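Local coordinates for protein hydroquinone dioxygenase large subunit (Pseudomonas sp., PDB 4ZXA) that probably catalyses, together with a small subunit, the metal-dependent ring cleavage of hydroquinone by dioxygen, using a cupin-type active site, at residues A25-Y29 against S40-Y44; D64-R68 against I132-T137. All blocks are in the same frame, centred on the assembly; numbering follows the deposited sequence.

In the fold
Following the chain from the N terminus, the loop between strands 19-20 and 32-34 supplies residues 25-29, and the chain returns through strands 32-34 and 37-41 to residues 40-44, where contact 1 closes a short loop. Strands 45-52 and 55-62 follow before helix 63-75 opens contact 2, which closes at 132-137, 64 residues beyond Arg68. The two contacts are therefore in series, neither nested nor crossed. Their centres lie about 12 Å apart and they meet mainly at Trp136, whose indole touches both Tyr29 and Ser40. Together they tie the N-terminal antiparallel sheet and its connecting loop to the helix pair 63-75 and 122-136.

Contact 1. Residues A25-Y29 against S40-Y44; sequences AVTGY and SRDEY
A loop of the N-terminal antiparallel sheet folds back here onto the end of strand 37-41. Residues 25-27 have helical backbone angles without regular helical bonding, Gly28 has positive phi (92/3), where a CB would clash with Thr27 O, and Tyr29 is extended (-107/155). In 40-44, Ser40 and Arg41 end strand 37-41, and the chain turns at Asp42 and Glu43. CA atoms are nearest for Thr27 and Asp42 (5.9 Å) and for Tyr29 and Arg41 (6.8 Å). Thr27 (chi1 p) forms an ST turn, Tyr29 N to Thr27 OG1 3.2 Å; Asp42 (chi1 p) forms an Asx turn, Tyr44 N to Asp42 OD1 2.9 Å. The centre is the Tyr29 ring (chi1 m, chi2 -68°): Arg41 CD sits 3.5 Å from its centroid, 6° off the normal, a CH-pi contact, with Arg41 NE 3.3 Å from Tyr29 CE2. The p, t, m course of the Arg41 side chain also lets NE and NH2 donate to Asp42 O at 2.7 and 2.9 Å. A water joins Thr27 OG1 (2.6 Å) to Arg41 O (2.9 Å). Tyr29 OH bonds to Gly155 O, Glu43 pairs with Arg156, and Asp42 OD2 reaches Thr308 of the second large subunit. No direct hydrogen bond joins the segments; CH-pi packing, a water bridge and van der Waals contacts of Thr27 CG2 with Asp42 CA (4.2 Å) and Glu43 OE2 (3.9 Å) link them.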
loop_
_atom_site.group_PDB
_atom_site.type_symbol
_atom_site.label_atom_id
_atom_site.label_comp_id
_atom_site.label_asym_id
_atom_site.label_seq_id
_atom_site.Cartn_x
_atom_site.Cartn_y
_atom_site.Cartn_z
ATOM N N ALA E 25 26.387 -0.170 -8.770
ATOM C CA ALA E 25 27.503 -0.074 -7.823
ATOM C C ALA E 25 27.076 0.011 -6.353
ATOM O O ALA E 25 27.702 -0.595 -5.475
ATOM C CB ALA E 25 28.412 1.107 -8.178
ATOM N N VAL E 26 26.017 0.761 -6.081
ATOM C CA VAL E 26 25.559 0.922 -4.706
ATOM C C VAL E 26 24.537 -0.142 -4.295
ATOM O O VAL E 26 24.733 -0.843 -3.294
ATOM C CB VAL E 26 24.965 2.328 -4.468
ATOM C CG1 VAL E 26 24.680 2.546 -2.985
ATOM C CG2 VAL E 26 25.907 3.404 -4.999
ATOM N N THR E 27 23.460 -0.267 -5.075
ATOM C CA THR E 27 22.316 -1.068 -4.657
ATOM C C THR E 27 22.544 -2.548 -4.861
ATOM O O THR E 27 22.029 -3.367 -4.098
ATOM C CB THR E 27 21.019 -0.664 -5.381
ATOM O OG1 THR E 27 21.063 -1.117 -6.737
ATOM C CG2 THR E 27 20.837 0.848 -5.349
ATOM N N GLY E 28 23.315 -2.893 -5.890
ATOM C CA GLY E 28 23.614 -4.286 -6.183
ATOM C C GLY E 28 22.631 -4.912 -7.158
ATOM O O GLY E 28 22.718 -6.105 -7.460
ATOM N N TYR E 29 21.694 -4.112 -7.658
ATOM C CA TYR E 29 20.665 -4.628 -8.550
ATOM C C TYR E 29 20.894 -4.189 -9.991
ATOM O O TYR E 29 21.493 -3.155 -10.245
ATOM C CB TYR E 29 19.266 -4.169 -8.113
ATOM C CG TYR E 29 18.856 -4.536 -6.695
ATOM C CD1 TYR E 29 18.635 -5.860 -6.330
ATOM C CD2 TYR E 29 18.648 -3.553 -5.732
ATOM C CE1 TYR E 29 18.245 -6.195 -5.041
ATOM C CE2 TYR E 29 18.257 -3.883 -4.442
ATOM C CZ TYR E 29 18.058 -5.204 -4.108
ATOM O OH TYR E 29 17.682 -5.535 -2.827
ATOM N N SER E 40 13.917 -0.526 -12.810
ATOM C CA SER E 40 15.012 -0.603 -11.847
ATOM C C SER E 40 14.457 -0.637 -10.438
ATOM O O SER E 40 13.304 -0.280 -10.220
ATOM C CB SER E 40 15.926 0.607 -11.983
ATOM O OG SER E 40 15.272 1.767 -11.509
ATOM N N ARG E 41 15.280 -1.043 -9.482
ATOM C CA ARG E 41 14.875 -1.040 -8.087
ATOM C C ARG E 41 16.007 -0.554 -7.197
ATOM O O ARG E 41 17.176 -0.716 -7.521
ATOM C CB ARG E 41 14.421 -2.435 -7.652
ATOM C CG ARG E 41 15.544 -3.340 -7.194
ATOM C CD ARG E 41 15.070 -4.326 -6.145
ATOM N NE ARG E 41 14.972 -3.716 -4.824
ATOM C CZ ARG E 41 14.653 -4.375 -3.717
ATOM N NH1 ARG E 41 14.400 -5.671 -3.762
ATOM N NH2 ARG E 41 14.590 -3.736 -2.561
ATOM N N ASP E 42 15.648 0.046 -6.070
ATOM C CA ASP E 42 16.630 0.437 -5.076
ATOM C C ASP E 42 16.338 -0.273 -3.762
ATOM O O ASP E 42 15.792 -1.369 -3.753
ATOM C CB ASP E 42 16.662 1.955 -4.887
ATOM C CG ASP E 42 15.316 2.524 -4.525
ATOM O OD1 ASP E 42 14.473 1.771 -4.011
ATOM O OD2 ASP E 42 15.103 3.728 -4.752
ATOM N N GLU E 43 16.705 0.351 -2.654
ATOM C CA GLU E 43 16.556 -0.272 -1.349
ATOM C C GLU E 43 15.098 -0.382 -0.903
ATOM O O GLU E 43 14.760 -1.228 -0.082
ATOM C CB GLU E 43 17.382 0.480 -0.305
ATOM C CG GLU E 43 18.884 0.360 -0.499
ATOM C CD GLU E 43 19.452 1.422 -1.419
ATOM O OE1 GLU E 43 18.664 2.147 -2.053
ATOM O OE2 GLU E 43 20.687 1.533 -1.511
ATOM N N TYR E 44 14.240 0.471 -1.447
ATOM C CA TYR E 44 12.829 0.475 -1.060
ATOM C C TYR E 44 11.831 0.319 -2.217
ATOM O O TYR E 44 10.738 -0.211 -2.019
ATOM C CB TYR E 44 12.487 1.766 -0.309
ATOM C CG TYR E 44 12.808 1.759 1.170
ATOM C CD1 TYR E 44 13.721 2.659 1.708
ATOM C CD2 TYR E 44 12.195 0.863 2.027
ATOM C CE1 TYR E 44 14.002 2.667 3.052
ATOM C CE2 TYR E 44 12.472 0.863 3.377
ATOM C CZ TYR E 44 13.379 1.766 3.888
ATOM O OH TYR E 44 13.664 1.764 5.241
HETATM O O HOH W 1 19.716 0.282 -8.469
#

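Contact 2. Residues D64-R68 against I132-T137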
loop_
_atom_site.group_PDB
_atom_site.type_symbol
_atom_site.label_atom_id
_atom_site.label_comp_id
_atom_site.label_asym_id
_atom_site.label_seq_id
_atom_site.Cartn_x
_atom_site.Cartn_y
_atom_site.Cartn_z
ATOM N N ASP E 64 8.392 -4.828 -2.028
ATOM C CA ASP E 64 7.649 -6.029 -1.671
ATOM C C ASP E 64 6.331 -6.110 -2.450
ATOM O O ASP E 64 6.023 -7.144 -3.026
ATOM C CB ASP E 64 7.441 -6.176 -0.157
ATOM C CG ASP E 64 6.727 -4.987 0.465
ATOM O OD1 ASP E 64 6.609 -3.930 -0.198
ATOM O OD2 ASP E 64 6.296 -5.113 1.641
ATOM N N ILE E 65 5.578 -5.016 -2.496
ATOM C CA ILE E 65 4.342 -4.968 -3.276
ATOM C C ILE E 65 4.609 -5.343 -4.736
ATOM O O ILE E 65 3.910 -6.199 -5.309
ATOM C CB ILE E 65 3.647 -3.588 -3.138
ATOM C CG1 ILE E 65 3.212 -3.390 -1.681
ATOM C CG2 ILE E 65 2.464 -3.457 -4.064
ATOM C CD1 ILE E 65 2.528 -2.079 -1.423
ATOM N N PHE E 66 5.648 -4.736 -5.309
ATOM C CA PHE E 66 6.026 -4.998 -6.693
ATOM C C PHE E 66 6.351 -6.459 -6.948
ATOM O O PHE E 66 5.861 -7.042 -7.915
ATOM C CB PHE E 66 7.228 -4.158 -7.111
ATOM C CG PHE E 66 7.546 -4.256 -8.569
ATOM C CD1 PHE E 66 8.452 -5.195 -9.036
ATOM C CD2 PHE E 66 6.935 -3.407 -9.479
ATOM C CE1 PHE E 66 8.751 -5.290 -10.399
ATOM C CE2 PHE E 66 7.229 -3.488 -10.849
ATOM C CZ PHE E 66 8.139 -4.427 -11.304
ATOM N N LEU E 67 7.190 -7.041 -6.096
ATOM C CA LEU E 67 7.596 -8.435 -6.271
ATOM C C LEU E 67 6.443 -9.423 -6.120
ATOM O O LEU E 67 6.343 -10.363 -6.909
ATOM C CB LEU E 67 8.742 -8.814 -5.331
ATOM C CG LEU E 67 10.036 -8.082 -5.678
ATOM C CD1 LEU E 67 11.018 -8.199 -4.536
ATOM C CD2 LEU E 67 10.619 -8.621 -6.994
ATOM N N ARG E 68 5.574 -9.228 -5.131
ATOM C CA ARG E 68 4.439 -10.136 -4.980
ATOM C C ARG E 68 3.588 -10.093 -6.250
ATOM O O ARG E 68 3.126 -11.136 -6.749
ATOM C CB ARG E 68 3.581 -9.774 -3.765
ATOM C CG ARG E 68 4.311 -9.809 -2.435
ATOM C CD ARG E 68 3.337 -9.712 -1.259
ATOM N NE ARG E 68 4.036 -9.386 -0.019
ATOM C CZ ARG E 68 4.067 -8.175 0.531
ATOM N NH1 ARG E 68 3.417 -7.159 -0.034
ATOM N NH2 ARG E 68 4.746 -7.988 1.654
ATOM N N ILE E 132 13.780 -10.436 -13.714
ATOM C CA ILE E 132 13.613 -9.401 -12.697
ATOM C C ILE E 132 13.400 -10.021 -11.305
ATOM O O ILE E 132 14.072 -9.640 -10.343
ATOM C CB ILE E 132 12.485 -8.406 -13.058
ATOM C CG1 ILE E 132 12.877 -7.580 -14.287
ATOM C CG2 ILE E 132 12.186 -7.474 -11.881
ATOM C CD1 ILE E 132 11.736 -6.821 -14.895
ATOM N N LEU E 133 12.488 -10.985 -11.200
ATOM C CA LEU E 133 12.270 -11.671 -9.927
ATOM C C LEU E 133 13.581 -12.250 -9.409
ATOM O O LEU E 133 13.937 -12.070 -8.245
ATOM C CB LEU E 133 11.222 -12.785 -10.052
ATOM C CG LEU E 133 9.766 -12.401 -10.298
ATOM C CD1 LEU E 133 8.959 -13.639 -10.721
ATOM C CD2 LEU E 133 9.170 -11.751 -9.052
ATOM N N ARG E 134 14.294 -12.948 -10.282
ATOM C CA ARG E 134 15.554 -13.570 -9.905
ATOM C C ARG E 134 16.478 -12.537 -9.292
ATOM O O ARG E 134 17.015 -12.738 -8.205
ATOM C CB ARG E 134 16.216 -14.226 -11.122
ATOM C CG ARG E 134 17.360 -15.175 -10.784
ATOM C CD ARG E 134 17.918 -15.858 -12.041
ATOM N NE ARG E 134 18.947 -16.847 -11.709
ATOM C CZ ARG E 134 18.811 -18.165 -11.862
ATOM N NH1 ARG E 134 17.690 -18.684 -12.364
ATOM N NH2 ARG E 134 19.808 -18.970 -11.519
ATOM N N ASP E 135 16.645 -11.414 -9.980
ATOM C CA ASP E 135 17.596 -10.413 -9.532
ATOM C C ASP E 135 17.133 -9.612 -8.298
ATOM O O ASP E 135 17.933 -9.334 -7.409
ATOM C CB ASP E 135 17.982 -9.489 -10.686
ATOM C CG ASP E 135 19.140 -8.562 -10.325
ATOM O OD1 ASP E 135 20.283 -9.058 -10.208
ATOM O OD2 ASP E 135 18.906 -7.343 -10.150
ATOM N N TRP E 136 15.852 -9.254 -8.230
ATOM C CA TRP E 136 15.378 -8.362 -7.169
ATOM C C TRP E 136 14.889 -9.083 -5.906
ATOM O O TRP E 136 14.603 -8.442 -4.878
ATOM C CB TRP E 136 14.283 -7.429 -7.695
ATOM C CG TRP E 136 14.741 -6.534 -8.804
ATOM C CD1 TRP E 136 15.989 -6.476 -9.348
ATOM C CD2 TRP E 136 13.954 -5.560 -9.499
ATOM N NE1 TRP E 136 16.028 -5.532 -10.337
ATOM C CE2 TRP E 136 14.790 -4.955 -10.453
ATOM C CE3 TRP E 136 12.623 -5.143 -9.401
ATOM C CZ2 TRP E 136 14.342 -3.955 -11.311
ATOM C CZ3 TRP E 136 12.179 -4.149 -10.255
ATOM C CH2 TRP E 136 13.033 -3.567 -11.194
ATOM N N THR E 137 14.798 -10.405 -5.977
ATOM C CA THR E 137 14.384 -11.166 -4.815
ATOM C C THR E 137 15.574 -11.715 -4.034
ATOM O O THR E 137 16.249 -12.637 -4.473
ATOM C CB THR E 137 13.450 -12.318 -5.189
ATOM O OG1 THR E 137 12.372 -11.816 -5.992
ATOM C CG2 THR E 137 12.896 -12.967 -3.927
#
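Two helices of the N-terminal region, 63-75 and 122-136, pack here in a buried apolar contact beside strand 45-52. The axes of segments 64-68 and 132-136 approach to 11.0 Å with 144° between their N-to-C directions, so the helices run roughly antiparallel but well splayed. Leu67 faces Leu133 most closely (CA to CA 6.8 Å) and has the largest covered area, 96 Å². Leu67 CD2 lies 4.0 Å from Leu133 CD2 and 3.9 Å from Trp136 CB, while Leu67 CD1 is 3.6 Å from Trp136 O. One residue earlier, Phe66 CE1 meets Trp136 CZ3 at 3.6 Å in an oblique ring pair, planes at 43°, and Ile132 CG2 at the phenyl edge at 4.3 Å. Ala46 of strand 45-52 touches both Phe66 and Trp136. Thr137 OG1 is satisfied by Leu133 O (2.8 Å) as the helix ends, and Trp136 NE1 by Arg30 O. Since neither bonds across the interface and no hydrogen bond crosses, apolar side-chain contact dominates it.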